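Local coordinates for membrane lipoprotein family protein (PDB 4PEV) that probably serves as the solute-binding component of an ABC transporter, holding a nucleoside such as adenosine between its two lobes for uptake into the cell, at residues Val118-Gln123 and Ile141-Arg146; Tyr155-Gln160 and Gly297-Asp302. All blocks are in the same frame, centred on the assembly; numbering follows the deposited sequence.

Contact 1: Val118-Gln123 and Ile141-Arg146; sequences VGFLWQ and IDAATR. With ADN (adenosine), chain F.
Val118 and Ile141 pair side by side as the last residues of two adjacent parallel strands, their CA atoms 5.0 Å apart. From there segment 118-123 passes through a 3-10 turn into a helix, while segment 141-146 runs on as a loop. At Gly119 the strand pairing continues for one more bond: its N donates to Ile141 O over 3.2 Å, with a bent N-H...O angle of 137°. A side chain at Gly119 would be pushed against adenosine C2 and, at these backbone angles, against the preceding carbonyl oxygen.

Phe120 begins a 3-10 turn and meets the opposite loop in two ways. Its N donates to a water that in turn donates to Asp142 OD2, an oxygen that also accepts a 2.8 Å hydrogen bond from adenosine O2'; the other oxygen, Asp142 OD1, forms a salt bridge with Lys299. Phe120 CG is anti to the backbone N (chi1 170°), which carries the ring toward Ala143; Ala143 CB lies oblique to the ring, 3.9 Å from Phe120 CD1, and the same methyl lies 3.7 Å from Phe120 CA. Pro196 and Pro197 of helix 196-214 also touch Phe120.

Gln123, at the start of helix 123-132, extends its chain beyond CG to the Ala144-Thr145 backbone, CG lying 4.1 Å from Thr145 CA. Its NE2 is weakly hydrogen-bonded to Glu127, whose OE1 also accepts from Arg146 N. An alanine here would probably open a gap beside the Ala144-Thr145 backbone and cost Glu127 its weak bond from this side chain.

Ligand groups gathered where parallel strands end and helices or loops begin are characteristic of periplasmic-binding-protein folds, and here Gly119 and Asp142 line the nucleoside pocket from neighbouring strand ends.

Contact 2: Tyr155-Gln160 and Gly297-Asp302; sequences YLFREQ and GLKRVD. With ADN (adenosine), chain F.
The aliphatic chain of Lys299 lies over one face of the Phe157 ring, the two side chains passing at a slant. Lys299 CG stands 3.8 Å from the centroid of the Phe157 ring and just 5° off the ring normal, a well-centred CH-pi contact. One bond further on, Lys299 CD rests 3.8 Å from Phe157 CG, toward the root of the ring. The far end of the ring points at the backbone after the lysine: Phe157 CZ comes 3.9 Å from Arg300 O, which lies at the ring edge near its plane, while Phe157 CE1 touches Val301 CG2.

Beyond the ring the lysine chain bends twice, at chi2 and at chi3 (100°), the second bend placing CE. From CE the ammonium reaches Glu159, whose own chain is folded at chi2 (84°), and Lys299 NZ donates to the anti lone pair of Glu159 OE2 over 2.7 Å. The same NZ donates to adenosine O2' at 3.1 Å and, more weakly, to adenosine O3'. A further salt bridge, to Asp142, joins it from outside the two segments, and Glu159 OE1 is taken by Arg200 of helix 196-214.

Arg300, the centre of an inverse gamma turn and the N-cap position of helix 301-313, turns its end away from Phe157. Its guanidinium grips Asp302 side-on, NE to OD1 and NH2 to OD2, the latter at 2.9 Å; Asp302 OD2 also pairs with Arg79.

The chemistry implies a division of labour along one side chain. Aromatic packing probably steadies the methylenes of Lys299, whereas its buried ammonium, flanked by two carboxylates lying close together, whose mutual repulsion it would be expected to ease, is likely to stay protonated and so present its N-H groups to the ribose hydroxyls.

From the N terminus, contact 1 closes first: strand 114-118, helix 123-132 and strand 137-141 form a beta-alpha-beta crossover between neighbouring parallel strands, and the contact joins the C-terminal ends of those strands. Contact 2 opens afterwards, on the next strand, 152-157, and closes a far longer excursion, with 136 residues between its segments, that takes in strands of the mixed sheet and ends on another of them, 293-299. The two therefore stand in series, neither nesting nor crossing. Contact 1 lies at the C-terminal edge of the parallel sheet, whereas contact 2 ties that sheet to the mixed one. They meet through Asp142, its N probably hydrogen-bonded to Tyr155 O, and through Ala144 packing on Leu156.

Contact 1: Val118-Gln123 and Ile141-Arg146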
loop_
_atom_site.group_PDB
_atom_site.type_symbol
_atom_site.label_atom_id
_atom_site.label_comp_id
_atom_site.label_asym_id
_atom_site.label_seq_id
_atom_site.Cartn_x
_atom_site.Cartn_y
_atom_site.Cartn_z
ATOM N N VAL C 118 1.496 -12.338 6.974
ATOM C CA VAL C 118 1.091 -11.073 6.353
ATOM C C VAL C 118 1.718 -9.875 7.064
ATOM O O VAL C 118 1.140 -9.317 8.002
ATOM C CB VAL C 118 -0.458 -10.924 6.323
ATOM C CG1 VAL C 118 -0.887 -9.585 5.734
ATOM C CG2 VAL C 118 -1.086 -12.048 5.521
ATOM N N GLY C 119 2.889 -9.475 6.587
ATOM C CA GLY C 119 3.506 -8.249 7.040
ATOM C C GLY C 119 4.980 -8.412 7.331
ATOM O O GLY C 119 5.438 -9.479 7.747
ATOM N N PHE C 120 5.713 -7.333 7.107
ATOM C CA PHE C 120 7.133 -7.279 7.367
ATOM C C PHE C 120 7.542 -7.739 8.763
ATOM O O PHE C 120 8.583 -8.373 8.899
ATOM C CB PHE C 120 7.642 -5.846 7.142
ATOM C CG PHE C 120 9.045 -5.637 7.600
ATOM C CD1 PHE C 120 10.114 -6.099 6.827
ATOM C CD2 PHE C 120 9.303 -5.034 8.825
ATOM C CE1 PHE C 120 11.415 -5.939 7.264
ATOM C CE2 PHE C 120 10.599 -4.874 9.268
ATOM C CZ PHE C 120 11.655 -5.324 8.485
ATOM N N LEU C 121 6.764 -7.417 9.802
ATOM C CA LEU C 121 7.192 -7.712 11.175
ATOM C C LEU C 121 7.390 -9.201 11.476
ATOM O O LEU C 121 8.002 -9.556 12.495
ATOM C CB LEU C 121 6.231 -7.129 12.203
ATOM C CG LEU C 121 5.946 -5.621 12.209
ATOM C CD1 LEU C 121 5.051 -5.285 13.398
ATOM C CD2 LEU C 121 7.231 -4.802 12.264
ATOM N N TRP C 122 6.874 -10.059 10.598
ATOM C CA TRP C 122 7.083 -11.508 10.672
ATOM C C TRP C 122 8.472 -11.981 10.222
ATOM O O TRP C 122 8.822 -13.139 10.404
ATOM C CB TRP C 122 6.036 -12.216 9.803
ATOM C CG TRP C 122 4.691 -12.288 10.425
ATOM C CD1 TRP C 122 3.546 -11.716 9.969
ATOM C CD2 TRP C 122 4.348 -12.978 11.631
ATOM N NE1 TRP C 122 2.510 -12.002 10.822
ATOM C CE2 TRP C 122 2.973 -12.781 11.846
ATOM C CE3 TRP C 122 5.075 -13.757 12.546
ATOM C CZ2 TRP C 122 2.305 -13.322 12.933
ATOM C CZ3 TRP C 122 4.409 -14.308 13.626
ATOM C CH2 TRP C 122 3.040 -14.085 13.816
ATOM N N GLN C 123 9.252 -11.091 9.627
ATOM C CA GLN C 123 10.529 -11.462 9.037
ATOM C C GLN C 123 11.542 -11.908 10.073
ATOM O O GLN C 123 12.230 -12.888 9.876
ATOM C CB GLN C 123 11.105 -10.291 8.271
ATOM C CG GLN C 123 12.160 -10.690 7.284
ATOM C CD GLN C 123 12.945 -9.498 6.817
ATOM O OE1 GLN C 123 12.515 -8.749 5.936
ATOM N NE2 GLN C 123 14.098 -9.301 7.420
ATOM N N ILE C 141 4.552 -12.421 3.189
ATOM C CA ILE C 141 4.005 -11.387 2.301
ATOM C C ILE C 141 4.517 -10.007 2.713
ATOM O O ILE C 141 4.532 -9.676 3.906
ATOM C CB ILE C 141 2.464 -11.356 2.306
ATOM C CG1 ILE C 141 1.865 -12.765 2.153
ATOM C CG2 ILE C 141 1.946 -10.428 1.222
ATOM C CD1 ILE C 141 2.339 -13.548 0.945
ATOM N N ASP C 142 4.940 -9.229 1.706
ATOM C CA ASP C 142 5.448 -7.861 1.873
ATOM C C ASP C 142 6.842 -7.826 2.502
ATOM O O ASP C 142 7.281 -6.789 2.997
ATOM C CB ASP C 142 4.458 -7.015 2.696
ATOM C CG ASP C 142 4.511 -5.524 2.355
ATOM O OD1 ASP C 142 4.517 -5.192 1.148
ATOM O OD2 ASP C 142 4.520 -4.682 3.292
ATOM N N ALA C 143 7.539 -8.959 2.480
ATOM C CA ALA C 143 8.889 -9.038 3.041
ATOM C C ALA C 143 9.609 -10.253 2.519
ATOM O O ALA C 143 8.988 -11.192 2.029
ATOM C CB ALA C 143 8.865 -9.066 4.564
ATOM N N ALA C 144 10.930 -10.197 2.615
ATOM C CA ALA C 144 11.784 -11.313 2.263
ATOM C C ALA C 144 12.828 -11.528 3.334
ATOM O O ALA C 144 13.349 -10.585 3.951
ATOM C CB ALA C 144 12.448 -11.088 0.925
ATOM N N THR C 145 13.127 -12.800 3.526
ATOM C CA THR C 145 13.947 -13.251 4.626
ATOM C C THR C 145 15.426 -12.953 4.284
ATOM O O THR C 145 15.771 -12.820 3.113
ATOM C CB THR C 145 13.589 -14.730 4.924
ATOM O OG1 THR C 145 14.026 -15.070 6.239
ATOM C CG2 THR C 145 14.145 -15.705 3.875
ATOM N N ARG C 146 16.277 -12.769 5.290
ATOM C CA ARG C 146 17.679 -12.394 5.036
ATOM C C ARG C 146 18.445 -13.513 4.330
ATOM O O ARG C 146 19.175 -13.260 3.388
ATOM C CB ARG C 146 18.388 -12.027 6.336
ATOM C CG ARG C 146 19.728 -11.319 6.145
ATOM C CD ARG C 146 20.106 -10.447 7.346
ATOM N NE ARG C 146 19.014 -9.541 7.730
ATOM C CZ ARG C 146 19.096 -8.609 8.676
ATOM N NH1 ARG C 146 20.224 -8.410 9.348
ATOM N NH2 ARG C 146 18.039 -7.852 8.939
HETATM O "O5'" ADN F . -1.143 0.801 4.190
HETATM C "C5'" ADN F . 0.130 1.144 3.608
HETATM C "C4'" ADN F . 1.218 0.071 3.725
HETATM O "O4'" ADN F . 1.598 -0.163 5.083
HETATM C "C3'" ADN F . 0.886 -1.318 3.189
HETATM O "O3'" ADN F . 1.012 -1.396 1.765
HETATM C "C2'" ADN F . 1.881 -2.196 3.940
HETATM O "O2'" ADN F . 3.182 -2.221 3.337
HETATM C "C1'" ADN F . 1.965 -1.524 5.285
HETATM N N9 ADN F . 1.014 -2.122 6.242
HETATM C C8 ADN F . -0.313 -1.877 6.346
HETATM N N7 ADN F . -0.871 -2.598 7.355
HETATM C C5 ADN F . 0.130 -3.312 7.911
HETATM C C6 ADN F . 0.273 -4.287 9.013
HETATM N N6 ADN F . -0.805 -4.647 9.734
HETATM N N1 ADN F . 1.501 -4.808 9.261
HETATM C C2 ADN F . 2.590 -4.468 8.539
HETATM N N3 ADN F . 2.536 -3.594 7.527
HETATM C C4 ADN F . 1.365 -2.999 7.170
HETATM O O HOH W 1 4.436 -4.807 6.002
#

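Contact 2: Tyr155-Gln160 and Gly297-Asp302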
loop_
_atom_site.group_PDB
_atom_site.type_symbol
_atom_site.label_atom_id
_atom_site.label_comp_id
_atom_site.label_asym_id
_atom_site.label_seq_id
_atom_site.Cartn_x
_atom_site.Cartn_y
_atom_site.Cartn_z
ATOM N N TYR C 155 7.286 -12.880 -0.893
ATOM C CA TYR C 155 6.658 -11.999 -1.882
ATOM C C TYR C 155 6.925 -10.540 -1.503
ATOM O O TYR C 155 6.389 -10.025 -0.523
ATOM C CB TYR C 155 5.163 -12.282 -1.988
ATOM C CG TYR C 155 4.830 -13.635 -2.608
ATOM C CD1 TYR C 155 4.899 -14.805 -1.859
ATOM C CD2 TYR C 155 4.437 -13.739 -3.935
ATOM C CE1 TYR C 155 4.589 -16.041 -2.416
ATOM C CE2 TYR C 155 4.130 -14.964 -4.506
ATOM C CZ TYR C 155 4.201 -16.121 -3.745
ATOM O OH TYR C 155 3.896 -17.360 -4.313
ATOM N N LEU C 156 7.808 -9.903 -2.269
ATOM C CA LEU C 156 8.199 -8.518 -2.059
ATOM C C LEU C 156 7.600 -7.688 -3.151
ATOM O O LEU C 156 7.466 -8.168 -4.277
ATOM C CB LEU C 156 9.704 -8.357 -2.198
ATOM C CG LEU C 156 10.530 -8.688 -0.972
ATOM C CD1 LEU C 156 11.984 -8.813 -1.398
ATOM C CD2 LEU C 156 10.339 -7.617 0.095
ATOM N N PHE C 157 7.265 -6.438 -2.837
ATOM C CA PHE C 157 6.817 -5.497 -3.857
ATOM C C PHE C 157 7.857 -4.412 -4.052
ATOM O O PHE C 157 8.694 -4.172 -3.183
ATOM C CB PHE C 157 5.470 -4.889 -3.489
ATOM C CG PHE C 157 4.346 -5.888 -3.439
ATOM C CD1 PHE C 157 4.118 -6.639 -2.293
ATOM C CD2 PHE C 157 3.513 -6.063 -4.522
ATOM C CE1 PHE C 157 3.084 -7.556 -2.243
ATOM C CE2 PHE C 157 2.474 -6.978 -4.481
ATOM C CZ PHE C 157 2.258 -7.725 -3.340
ATOM N N ARG C 158 7.815 -3.777 -5.212
ATOM C CA ARG C 158 8.692 -2.655 -5.499
ATOM C C ARG C 158 7.846 -1.382 -5.390
ATOM O O ARG C 158 7.411 -0.820 -6.400
ATOM C CB ARG C 158 9.321 -2.827 -6.887
ATOM C CG ARG C 158 10.196 -4.073 -7.035
ATOM C CD ARG C 158 10.937 -4.092 -8.375
ATOM N NE ARG C 158 10.014 -4.186 -9.509
ATOM C CZ ARG C 158 9.464 -5.318 -9.952
ATOM N NH1 ARG C 158 9.758 -6.490 -9.384
ATOM N NH2 ARG C 158 8.614 -5.282 -10.978
ATOM N N GLU C 159 7.617 -0.953 -4.147
ATOM C CA GLU C 159 6.684 0.131 -3.831
ATOM C C GLU C 159 7.101 1.471 -4.404
ATOM O O GLU C 159 6.264 2.336 -4.628
ATOM C CB GLU C 159 6.529 0.295 -2.318
ATOM C CG GLU C 159 5.691 -0.769 -1.637
ATOM C CD GLU C 159 6.458 -2.029 -1.276
ATOM O OE1 GLU C 159 7.679 -2.112 -1.522
ATOM O OE2 GLU C 159 5.824 -2.951 -0.725
ATOM N N GLN C 160 8.394 1.656 -4.625
ATOM C CA GLN C 160 8.881 2.865 -5.276
ATOM C C GLN C 160 8.121 3.096 -6.588
ATOM O O GLN C 160 7.768 4.235 -6.944
ATOM C CB GLN C 160 10.387 2.772 -5.562
ATOM C CG GLN C 160 11.258 2.387 -4.366
ATOM C CD GLN C 160 11.772 0.948 -4.416
ATOM O OE1 GLN C 160 11.033 0.005 -4.706
ATOM N NE2 GLN C 160 13.052 0.780 -4.130
ATOM N N GLY C 297 -3.375 3.975 -4.878
ATOM C CA GLY C 297 -2.287 3.065 -5.242
ATOM C C GLY C 297 -2.731 1.643 -4.929
ATOM O O GLY C 297 -3.311 1.396 -3.875
ATOM N N LEU C 298 -2.484 0.704 -5.835
ATOM C CA LEU C 298 -2.907 -0.681 -5.610
ATOM C C LEU C 298 -1.721 -1.535 -5.316
ATOM O O LEU C 298 -0.679 -1.371 -5.923
ATOM C CB LEU C 298 -3.595 -1.272 -6.834
ATOM C CG LEU C 298 -4.852 -0.558 -7.289
ATOM C CD1 LEU C 298 -5.247 -1.097 -8.653
ATOM C CD2 LEU C 298 -5.969 -0.737 -6.274
ATOM N N LYS C 299 -1.902 -2.463 -4.389
ATOM C CA LYS C 299 -0.901 -3.464 -4.076
ATOM C C LYS C 299 -1.641 -4.781 -4.023
ATOM O O LYS C 299 -2.523 -4.964 -3.179
ATOM C CB LYS C 299 -0.244 -3.147 -2.740
ATOM C CG LYS C 299 0.872 -4.105 -2.375
ATOM C CD LYS C 299 2.077 -3.412 -1.726
ATOM C CE LYS C 299 2.086 -3.532 -0.217
ATOM N NZ LYS C 299 3.337 -2.975 0.374
ATOM N N ARG C 300 -1.310 -5.686 -4.940
ATOM C CA ARG C 300 -2.072 -6.920 -5.102
ATOM C C ARG C 300 -1.624 -8.020 -4.147
ATOM O O ARG C 300 -1.191 -9.097 -4.566
ATOM C CB ARG C 300 -2.014 -7.388 -6.549
ATOM C CG ARG C 300 -2.503 -6.350 -7.555
ATOM C CD ARG C 300 -3.869 -5.776 -7.181
ATOM N NE ARG C 300 -4.865 -6.831 -7.036
ATOM C CZ ARG C 300 -5.589 -7.325 -8.032
ATOM N NH1 ARG C 300 -5.457 -6.854 -9.254
ATOM N NH2 ARG C 300 -6.460 -8.289 -7.808
ATOM N N VAL C 301 -1.791 -7.741 -2.855
ATOM C CA VAL C 301 -1.516 -8.706 -1.798
ATOM C C VAL C 301 -2.396 -9.956 -1.934
ATOM O O VAL C 301 -1.994 -11.067 -1.569
ATOM C CB VAL C 301 -1.750 -8.067 -0.414
ATOM C CG1 VAL C 301 -1.587 -9.088 0.709
ATOM C CG2 VAL C 301 -0.790 -6.914 -0.200
ATOM N N ASP C 302 -3.606 -9.754 -2.447
ATOM C CA ASP C 302 -4.555 -10.838 -2.671
ATOM C C ASP C 302 -4.026 -11.842 -3.668
ATOM O O ASP C 302 -4.226 -13.043 -3.497
ATOM C CB ASP C 302 -5.908 -10.290 -3.123
ATOM C CG ASP C 302 -5.816 -9.407 -4.358
ATOM O OD1 ASP C 302 -4.900 -8.550 -4.466
ATOM O OD2 ASP C 302 -6.694 -9.571 -5.227
HETATM O "O5'" ADN F . -1.143 0.801 4.190
HETATM C "C5'" ADN F . 0.130 1.144 3.608
HETATM C "C4'" ADN F . 1.218 0.071 3.725
HETATM O "O4'" ADN F . 1.598 -0.163 5.083
HETATM C "C3'" ADN F . 0.886 -1.318 3.189
HETATM O "O3'" ADN F . 1.012 -1.396 1.765
HETATM C "C2'" ADN F . 1.881 -2.196 3.940
HETATM O "O2'" ADN F . 3.182 -2.221 3.337
HETATM C "C1'" ADN F . 1.965 -1.524 5.285
HETATM N N9 ADN F . 1.014 -2.122 6.242
HETATM C C8 ADN F . -0.313 -1.877 6.346
HETATM N N7 ADN F . -0.871 -2.598 7.355
HETATM C C5 ADN F . 0.130 -3.312 7.911
HETATM C C6 ADN F . 0.273 -4.287 9.013
HETATM N N6 ADN F . -0.805 -4.647 9.734
HETATM N N1 ADN F . 1.501 -4.808 9.261
HETATM C C2 ADN F . 2.590 -4.468 8.539
HETATM N N3 ADN F . 2.536 -3.594 7.527
HETATM C C4 ADN F . 1.365 -2.999 7.170
#